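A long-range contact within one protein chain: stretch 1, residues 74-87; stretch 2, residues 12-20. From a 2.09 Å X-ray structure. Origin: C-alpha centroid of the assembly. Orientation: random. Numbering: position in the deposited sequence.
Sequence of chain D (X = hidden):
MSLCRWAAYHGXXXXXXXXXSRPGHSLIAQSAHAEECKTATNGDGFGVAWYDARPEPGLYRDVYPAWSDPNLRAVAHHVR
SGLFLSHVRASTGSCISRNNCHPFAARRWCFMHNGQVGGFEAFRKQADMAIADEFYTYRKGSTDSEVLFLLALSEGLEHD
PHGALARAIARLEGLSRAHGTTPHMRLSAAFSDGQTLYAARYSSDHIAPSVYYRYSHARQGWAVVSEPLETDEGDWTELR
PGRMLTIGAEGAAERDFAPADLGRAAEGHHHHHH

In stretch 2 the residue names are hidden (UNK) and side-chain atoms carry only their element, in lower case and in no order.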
ATOM      1  N   ALA D  74      -7.432 -13.248  -0.259  1.00 29.19           N
ATOM      2  CA  ALA D  74      -8.868 -13.483  -0.081  1.00 27.98           C
ATOM      3  C   ALA D  74      -9.609 -13.628  -1.421  1.00 27.49           C
ATOM      4  O   ALA D  74     -10.448 -14.509  -1.565  1.00 26.73           O
ATOM      5  CB  ALA D  74      -9.514 -12.376   0.774  1.00 27.83           C
ATOM      6  N   VAL D  75      -9.315 -12.753  -2.378  1.00 26.77           N
ATOM      7  CA  VAL D  75      -9.915 -12.832  -3.705  1.00 27.51           C
ATOM      8  C   VAL D  75      -9.572 -14.164  -4.407  1.00 27.77           C
ATOM      9  O   VAL D  75     -10.451 -14.884  -4.915  1.00 27.36           O
ATOM     10  CB  VAL D  75      -9.453 -11.656  -4.607  1.00 26.57           C
ATOM     11  CG1 VAL D  75      -9.787 -11.929  -6.082  1.00 29.64           C
ATOM     12  CG2 VAL D  75     -10.056 -10.358  -4.147  1.00 29.00           C
ATOM     13  N   ALA D  76      -8.281 -14.485  -4.429  1.00 27.83           N
ATOM     14  CA  ALA D  76      -7.826 -15.708  -5.086  1.00 27.55           C
ATOM     15  C   ALA D  76      -8.409 -16.936  -4.390  1.00 26.67           C
ATOM     16  O   ALA D  76      -8.641 -17.947  -5.031  1.00 27.03           O
ATOM     17  CB  ALA D  76      -6.298 -15.765  -5.143  1.00 27.89           C
ATOM     18  N   HIS D  77      -8.696 -16.835  -3.099  1.00 25.88           N
ATOM     19  CA  HIS D  77      -9.299 -17.950  -2.348  1.00 25.33           C
ATOM     20  C   HIS D  77     -10.809 -18.067  -2.587  1.00 24.92           C
ATOM     21  O   HIS D  77     -11.394 -19.108  -2.337  1.00 25.18           O
ATOM     22  CB  HIS D  77      -9.017 -17.779  -0.833  1.00 25.67           C
ATOM     23  CG  HIS D  77      -9.531 -18.893   0.038  1.00 24.09           C
ATOM     24  ND1 HIS D  77      -9.136 -20.202  -0.109  1.00 25.01           N
ATOM     25  CD2 HIS D  77     -10.340 -18.871   1.126  1.00 23.94           C
ATOM     26  CE1 HIS D  77      -9.718 -20.948   0.811  1.00 22.69           C
ATOM     27  NE2 HIS D  77     -10.453 -20.161   1.575  1.00 22.90           N
ATOM     28  N   HIS D  78     -11.446 -17.001  -3.069  1.00 24.53           N
ATOM     29  CA  HIS D  78     -12.919 -16.937  -3.017  1.00 23.62           C
ATOM     30  C   HIS D  78     -13.595 -16.815  -4.362  1.00 23.70           C
ATOM     31  O   HIS D  78     -14.726 -17.243  -4.506  1.00 24.19           O
ATOM     32  CB  HIS D  78     -13.419 -15.820  -2.079  1.00 21.41           C
ATOM     33  CG  HIS D  78     -13.495 -16.246  -0.650  1.00 20.00           C
ATOM     34  ND1 HIS D  78     -12.499 -15.976   0.270  1.00 17.19           N
ATOM     35  CD2 HIS D  78     -14.428 -16.970   0.008  1.00 16.31           C
ATOM     36  CE1 HIS D  78     -12.818 -16.522   1.426  1.00 13.98           C
ATOM     37  NE2 HIS D  78     -13.987 -17.122   1.296  1.00 16.80           N
ATOM     38  N   VAL D  79     -12.913 -16.191  -5.314  1.00 23.97           N
ATOM     39  CA  VAL D  79     -13.414 -16.011  -6.672  1.00 24.30           C
ATOM     40  C   VAL D  79     -13.068 -17.199  -7.596  1.00 25.20           C
ATOM     41  O   VAL D  79     -11.913 -17.653  -7.664  1.00 24.57           O
ATOM     42  CB  VAL D  79     -12.820 -14.719  -7.299  1.00 24.85           C
ATOM     43  CG1 VAL D  79     -13.289 -14.535  -8.741  1.00 25.34           C
ATOM     44  CG2 VAL D  79     -13.155 -13.489  -6.442  1.00 22.49           C
ATOM     45  N   ARG D  80     -14.078 -17.674  -8.323  1.00 25.76           N
ATOM     46  CA  ARG D  80     -13.927 -18.709  -9.336  1.00 26.69           C
ATOM     47  C   ARG D  80     -14.029 -18.140 -10.744  1.00 25.82           C
ATOM     48  O   ARG D  80     -14.848 -17.268 -11.008  1.00 25.52           O
ATOM     49  CB  ARG D  80     -15.016 -19.746  -9.161  1.00 27.66           C
ATOM     50  CG  ARG D  80     -14.583 -20.940  -8.356  1.00 32.45           C
ATOM     51  CD  ARG D  80     -15.788 -21.786  -8.021  1.00 37.97           C
ATOM     52  NE  ARG D  80     -16.917 -20.920  -7.656  1.00 41.21           N
ATOM     53  CZ  ARG D  80     -18.027 -21.359  -7.069  1.00 41.96           C
ATOM     54  NH1 ARG D  80     -18.143 -22.646  -6.749  1.00 41.47           N
ATOM     55  NH2 ARG D  80     -19.011 -20.518  -6.799  1.00 43.11           N
ATOM     56  N   SER D  81     -13.182 -18.622 -11.652  1.00 25.26           N
ATOM     57  CA  SER D  81     -13.241 -18.179 -13.042  1.00 24.46           C
ATOM     58  C   SER D  81     -12.809 -19.298 -13.992  1.00 24.14           C
ATOM     59  O   SER D  81     -11.993 -20.151 -13.649  1.00 23.92           O
ATOM     60  CB  SER D  81     -12.400 -16.907 -13.255  1.00 24.54           C
ATOM     61  OG  SER D  81     -12.401 -16.507 -14.621  1.00 23.36           O
ATOM     62  N   GLY D  82     -13.399 -19.290 -15.180  1.00 23.77           N
ATOM     63  CA  GLY D  82     -13.096 -20.246 -16.208  1.00 23.55           C
ATOM     64  C   GLY D  82     -12.130 -19.645 -17.211  1.00 24.06           C
ATOM     65  O   GLY D  82     -11.715 -20.328 -18.153  1.00 22.77           O
ATOM     66  N   LEU D  83     -11.741 -18.380 -17.001  1.00 23.52           N
ATOM     67  CA  LEU D  83     -10.771 -17.750 -17.894  1.00 24.28           C
ATOM     68  C   LEU D  83     -10.073 -16.635 -17.174  1.00 24.58           C
ATOM     69  O   LEU D  83     -10.688 -15.592 -16.878  1.00 24.28           O
ATOM     70  CB  LEU D  83     -11.440 -17.203 -19.174  1.00 24.18           C
ATOM     71  CG  LEU D  83     -10.578 -17.287 -20.455  1.00 26.03           C
ATOM     72  CD1 LEU D  83     -11.381 -16.835 -21.695  1.00 26.29           C
ATOM     73  CD2 LEU D  83      -9.239 -16.519 -20.386  1.00 24.34           C
ATOM     74  N   PHE D  84      -8.797 -16.837 -16.861  1.00 24.16           N
ATOM     75  CA  PHE D  84      -8.068 -15.780 -16.187  1.00 25.40           C
ATOM     76  C   PHE D  84      -6.560 -15.785 -16.480  1.00 26.42           C
ATOM     77  O   PHE D  84      -6.037 -16.771 -16.979  1.00 25.48           O
ATOM     78  CB  PHE D  84      -8.349 -15.784 -14.679  1.00 24.08           C
ATOM     79  CG  PHE D  84      -7.927 -17.053 -13.963  1.00 23.49           C
ATOM     80  CD1 PHE D  84      -6.704 -17.124 -13.332  1.00 21.32           C
ATOM     81  CD2 PHE D  84      -8.784 -18.145 -13.885  1.00 19.48           C
ATOM     82  CE1 PHE D  84      -6.335 -18.273 -12.651  1.00 24.11           C
ATOM     83  CE2 PHE D  84      -8.436 -19.288 -13.201  1.00 18.81           C
ATOM     84  CZ  PHE D  84      -7.215 -19.364 -12.584  1.00 22.19           C
ATOM     85  N   LEU D  85      -5.895 -14.676 -16.126  1.00 27.72           N
ATOM     86  CA  LEU D  85      -4.469 -14.455 -16.383  1.00 29.44           C
ATOM     87  C   LEU D  85      -3.892 -13.931 -15.080  1.00 30.57           C
ATOM     88  O   LEU D  85      -4.494 -13.018 -14.494  1.00 29.46           O
ATOM     89  CB  LEU D  85      -4.321 -13.379 -17.479  1.00 29.42           C
ATOM     90  CG  LEU D  85      -4.338 -13.786 -18.974  1.00 32.05           C
ATOM     91  CD1 LEU D  85      -5.610 -14.481 -19.367  1.00 33.14           C
ATOM     92  CD2 LEU D  85      -4.123 -12.513 -19.823  1.00 36.38           C
ATOM     93  N   SER D  86      -2.752 -14.465 -14.632  1.00 31.57           N
ATOM     94  CA  SER D  86      -2.072 -13.979 -13.431  1.00 34.46           C
ATOM     95  C   SER D  86      -0.547 -13.957 -13.560  1.00 36.64           C
ATOM     96  O   SER D  86       0.011 -14.785 -14.283  1.00 36.44           O
ATOM     97  CB  SER D  86      -2.511 -14.727 -12.187  1.00 34.24           C
ATOM     98  OG  SER D  86      -2.497 -16.106 -12.393  1.00 38.22           O
ATOM     99  N   HIS D  87       0.129 -13.016 -12.876  1.00 39.24           N
ATOM    100  CA  HIS D  87       1.482 -12.557 -13.318  1.00 42.75           C
ATOM    101  C   HIS D  87       2.327 -11.854 -12.243  1.00 43.84           C
ATOM    102  O   HIS D  87       1.973 -10.781 -11.782  1.00 44.21           O
ATOM    103  CB  HIS D  87       1.374 -11.670 -14.614  1.00 44.28           C
ATOM    104  CG  HIS D  87       2.672 -11.023 -15.055  1.00 47.84           C
ATOM    105  ND1 HIS D  87       3.591 -11.656 -15.876  1.00 50.68           N
ATOM    106  CD2 HIS D  87       3.190  -9.795 -14.798  1.00 50.14           C
ATOM    107  CE1 HIS D  87       4.622 -10.854 -16.090  1.00 51.56           C
ATOM    108  NE2 HIS D  87       4.402  -9.714 -15.449  1.00 52.39           N
ATOM    109  N   UNK D  12     -13.334 -25.272 -17.262  1.00 25.57           N
ATOM    110  CA  UNK D  12     -14.294 -25.264 -16.151  1.00 26.15           C
ATOM    111  C   UNK D  12     -13.821 -24.323 -15.020  1.00 25.40           C
ATOM    112  O   UNK D  12     -12.649 -24.380 -14.653  1.00 24.97           O
ATOM    113  c   UNK D  12     -15.450 -26.740 -14.472  1.00 26.17           C
ATOM    114  c   UNK D  12     -14.455 -26.687 -15.598  1.00 25.59           C
ATOM    115  o   UNK D  12     -14.924 -27.515 -16.651  1.00 27.85           O
ATOM    116  N   UNK D  13     -14.730 -23.486 -14.456  1.00 25.80           N
ATOM    117  CA  UNK D  13     -14.249 -22.523 -13.472  1.00 26.50           C
ATOM    118  C   UNK D  13     -13.558 -23.158 -12.266  1.00 27.02           C
ATOM    119  O   UNK D  13     -14.063 -24.125 -11.709  1.00 27.11           O
ATOM    120  c   UNK D  13     -16.463 -21.883 -14.221  1.00 26.99           C
ATOM    121  c   UNK D  13     -16.162 -23.301 -14.763  1.00 25.20           C
ATOM    122  c   UNK D  13     -15.526 -21.744 -13.050  1.00 27.04           C
ATOM    123  N   UNK D  14     -12.404 -22.605 -11.891  1.00 27.22           N
ATOM    124  CA  UNK D  14     -11.697 -22.951 -10.649  1.00 26.98           C
ATOM    125  C   UNK D  14     -11.411 -21.676  -9.782  1.00 27.29           C
ATOM    126  O   UNK D  14     -11.465 -20.556 -10.281  1.00 26.26           O
ATOM    127  c   UNK D  14      -8.102 -23.385 -12.123  1.00 28.31           C
ATOM    128  c   UNK D  14     -10.376 -23.685 -10.967  1.00 28.16           C
ATOM    129  c   UNK D  14     -10.639 -25.053 -11.708  1.00 26.78           C
ATOM    130  c   UNK D  14      -9.479 -22.803 -11.851  1.00 29.06           C
ATOM    131  N   UNK D  15     -11.129 -21.852  -8.492  1.00 26.61           N
ATOM    132  CA  UNK D  15     -10.660 -20.761  -7.677  1.00 27.63           C
ATOM    133  C   UNK D  15      -9.316 -20.255  -8.191  1.00 28.30           C
ATOM    134  O   UNK D  15      -8.422 -21.045  -8.534  1.00 28.87           O
ATOM    135  c   UNK D  15     -11.849 -21.581  -5.568  1.00 27.97           C
ATOM    136  c   UNK D  15     -13.394 -23.304  -4.827  1.00 27.21           C
ATOM    137  c   UNK D  15     -13.954 -20.967  -4.503  1.00 27.63           C
ATOM    138  c   UNK D  15     -12.190 -22.930  -5.414  1.00 27.64           C
ATOM    139  c   UNK D  15     -10.538 -21.189  -6.210  1.00 27.99           C
ATOM    140  c   UNK D  15     -12.734 -20.606  -5.107  1.00 27.50           C
ATOM    141  c   UNK D  15     -14.282 -22.310  -4.356  1.00 28.05           C
ATOM    142  N   UNK D  16      -9.157 -18.938  -8.248  1.00 28.18           N
ATOM    143  CA  UNK D  16      -7.951 -18.379  -8.852  1.00 28.62           C
ATOM    144  C   UNK D  16      -6.702 -19.010  -8.217  1.00 29.43           C
ATOM    145  O   UNK D  16      -5.759 -19.374  -8.917  1.00 28.67           O
ATOM    146  c   UNK D  16      -9.677 -16.450 -10.589  1.00 26.55           C
ATOM    147  c   UNK D  16      -8.905 -14.561  -9.137  1.00 23.90           C
ATOM    148  c   UNK D  16      -7.917 -16.852  -8.756  1.00 26.90           C
ATOM    149  c   UNK D  16      -9.165 -16.071  -9.199  1.00 27.26           C
ATOM    150  N   UNK D  17      -6.731 -19.167  -6.896  1.00 30.41           N
ATOM    151  CA  UNK D  17      -5.610 -19.758  -6.177  1.00 32.27           C
ATOM    152  C   UNK D  17      -5.179 -21.143  -6.694  1.00 33.43           C
ATOM    153  O   UNK D  17      -4.017 -21.485  -6.569  1.00 33.35           O
ATOM    154  c   UNK D  17      -7.177 -20.893  -2.760  1.00 34.98           C
ATOM    155  o   UNK D  17      -6.464 -20.171  -2.030  1.00 37.18           O
ATOM    156  o   UNK D  17      -8.050 -21.659  -2.291  1.00 34.88           O
ATOM    157  c   UNK D  17      -6.995 -20.798  -4.272  1.00 32.77           C
ATOM    158  c   UNK D  17      -5.900 -19.825  -4.673  1.00 32.11           C
ATOM    159  N   UNK D  18      -6.106 -21.920  -7.259  1.00 35.02           N
ATOM    160  CA  UNK D  18      -5.834 -23.313  -7.657  1.00 37.41           C
ATOM    161  C   UNK D  18      -4.866 -23.391  -8.838  1.00 38.32           C
ATOM    162  O   UNK D  18      -4.356 -24.462  -9.177  1.00 38.20           O
ATOM    163  c   UNK D  18      -7.135 -24.067  -7.948  1.00 37.51           C
ATOM    164  o   UNK D  18      -9.203 -24.613  -6.808  1.00 42.37           O
ATOM    165  o   UNK D  18      -7.464 -23.986  -5.587  1.00 40.67           O
ATOM    166  c   UNK D  18      -8.000 -24.237  -6.695  1.00 40.59           C
ATOM    167  N   UNK D  19      -4.629 -22.230  -9.448  1.00 39.83           N
ATOM    168  CA  UNK D  19      -3.532 -22.013 -10.379  1.00 41.24           C
ATOM    169  C   UNK D  19      -2.446 -21.125  -9.753  1.00 42.91           C
ATOM    170  O   UNK D  19      -1.250 -21.434  -9.832  1.00 44.01           O
ATOM    171  c   UNK D  19      -4.041 -21.315 -11.629  1.00 41.05           C
ATOM    172  c   UNK D  19      -3.033 -20.259 -12.108  1.00 40.00           C
ATOM    173  c   UNK D  19      -4.387 -22.336 -12.686  1.00 40.58           C
ATOM    174  N   UNK D  20      -2.881 -20.042  -9.101  1.00 43.58           N
ATOM    175  CA  UNK D  20      -2.008 -18.916  -8.742  1.00 44.21           C
ATOM    176  C   UNK D  20      -0.840 -19.290  -7.828  1.00 44.46           C
ATOM    177  O   UNK D  20      -0.902 -19.122  -6.608  1.00 45.40           O
ATOM    178  c   UNK D  20      -3.642 -17.085  -9.318  1.00 44.06           C
ATOM    179  c   UNK D  20      -2.847 -17.733  -8.178  1.00 44.21           C
ATOM    180  c   UNK D  20      -4.411 -15.806  -8.926  1.00 43.38           C
ATOM    181  c   UNK D  20      -1.960 -16.704  -7.462  1.00 44.91           C
TER

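Position 12 carries one carbon bearing an oxygen and another carbon, and this side chain stays clear of stretch 1, with a nearest approach of 6.6 Å; it is the branched hydroxyl side chain of threonine. Thr12 points away from stretch 1, its hydroxyl is hydrogen-bonded elsewhere in the structure, and a polar residue suits so exposed a site.

At position 13 three carbons close a ring onto the backbone nitrogen and lie beside Arg80, which identifies proline. Pro13 has no amide hydrogen to offer, but its CA lies 3.3 Å from Ser81 O, a CA-H...O contact, and 3.7 Å from Gly82 CA.

Position 14 has four carbons, forked at the first, with one arm two carbons long that meets the edge of the Phe84 ring: isoleucine. Its backbone makes a reciprocal antiparallel pair, Ile14 N to Ser81 O at 3.0 Å and Ser81 N to Ile14 O at 2.9 Å. A beta-branched residue suits this extended backbone, and Ile14 CG1 lies 3.9 Å from Phe84 CE2.

One carbon followed by a six-carbon ring, packed against Arg80, marks position 15 as phenylalanine. Phe15 shares a sheet face with Arg80, whose CG sits over the ring, 3.9 Å from its centroid. The flat ring thus packs against the aliphatic part of a long charged side chain.

Position 16 shows four carbons forked at the second, on a CA-to-CB bond directed toward stretch 1, and they touch Val75 and Phe84: leucine. The fork lets Leu16 reach two ways, CD1 to Val75 CG1 (4.1 Å) and CD2 over the Phe84 ring face, 3.8 Å from Phe84 CD2. Leu16 N donates to Val79 O at 3.1 Å.

At position 17 three carbons end in two oxygens, one 2.8 Å from His77 ND1; this is glutamate. That oxygen, Glu17 OE2, accepts a hydrogen bond from the ring edge of His77, while Glu17 N donates to Ala76 O at 2.9 Å.

Position 18 has two carbons, the second bearing two oxygens, and touches nothing on stretch 1. It is aspartate, whose charge suits a partly exposed site; Asp18 N bonds to Phe15 O as the chain turns.

Position 19 has one carbon carrying two more, set against the edge of the Phe84 ring; this is valine. Small and apolar, Val19 fits against an aromatic edge, its CB 3.8 Å from CZ of Phe84.

Four carbons forked at the first, one arm longer and reaching Ser86 and Ala76, make position 20 isoleucine. The long arm extends inward: Ile20 CG1 lies 3.4 Å from Ser86 OG, and Ile20 CD1 lies 4.2 Å from Ala76 CB.

The contact joins two kinds of support. Backbone hydrogen bonds align the short antiparallel strands and continue to the helix at Ala76, while Leu16, Phe84 and their apolar neighbours fill the interior. Outside it, Phe15 with Arg80 and Glu17 with His77 extend the grip.

Stretch 2, residues 12-20: TPIFLEDVI
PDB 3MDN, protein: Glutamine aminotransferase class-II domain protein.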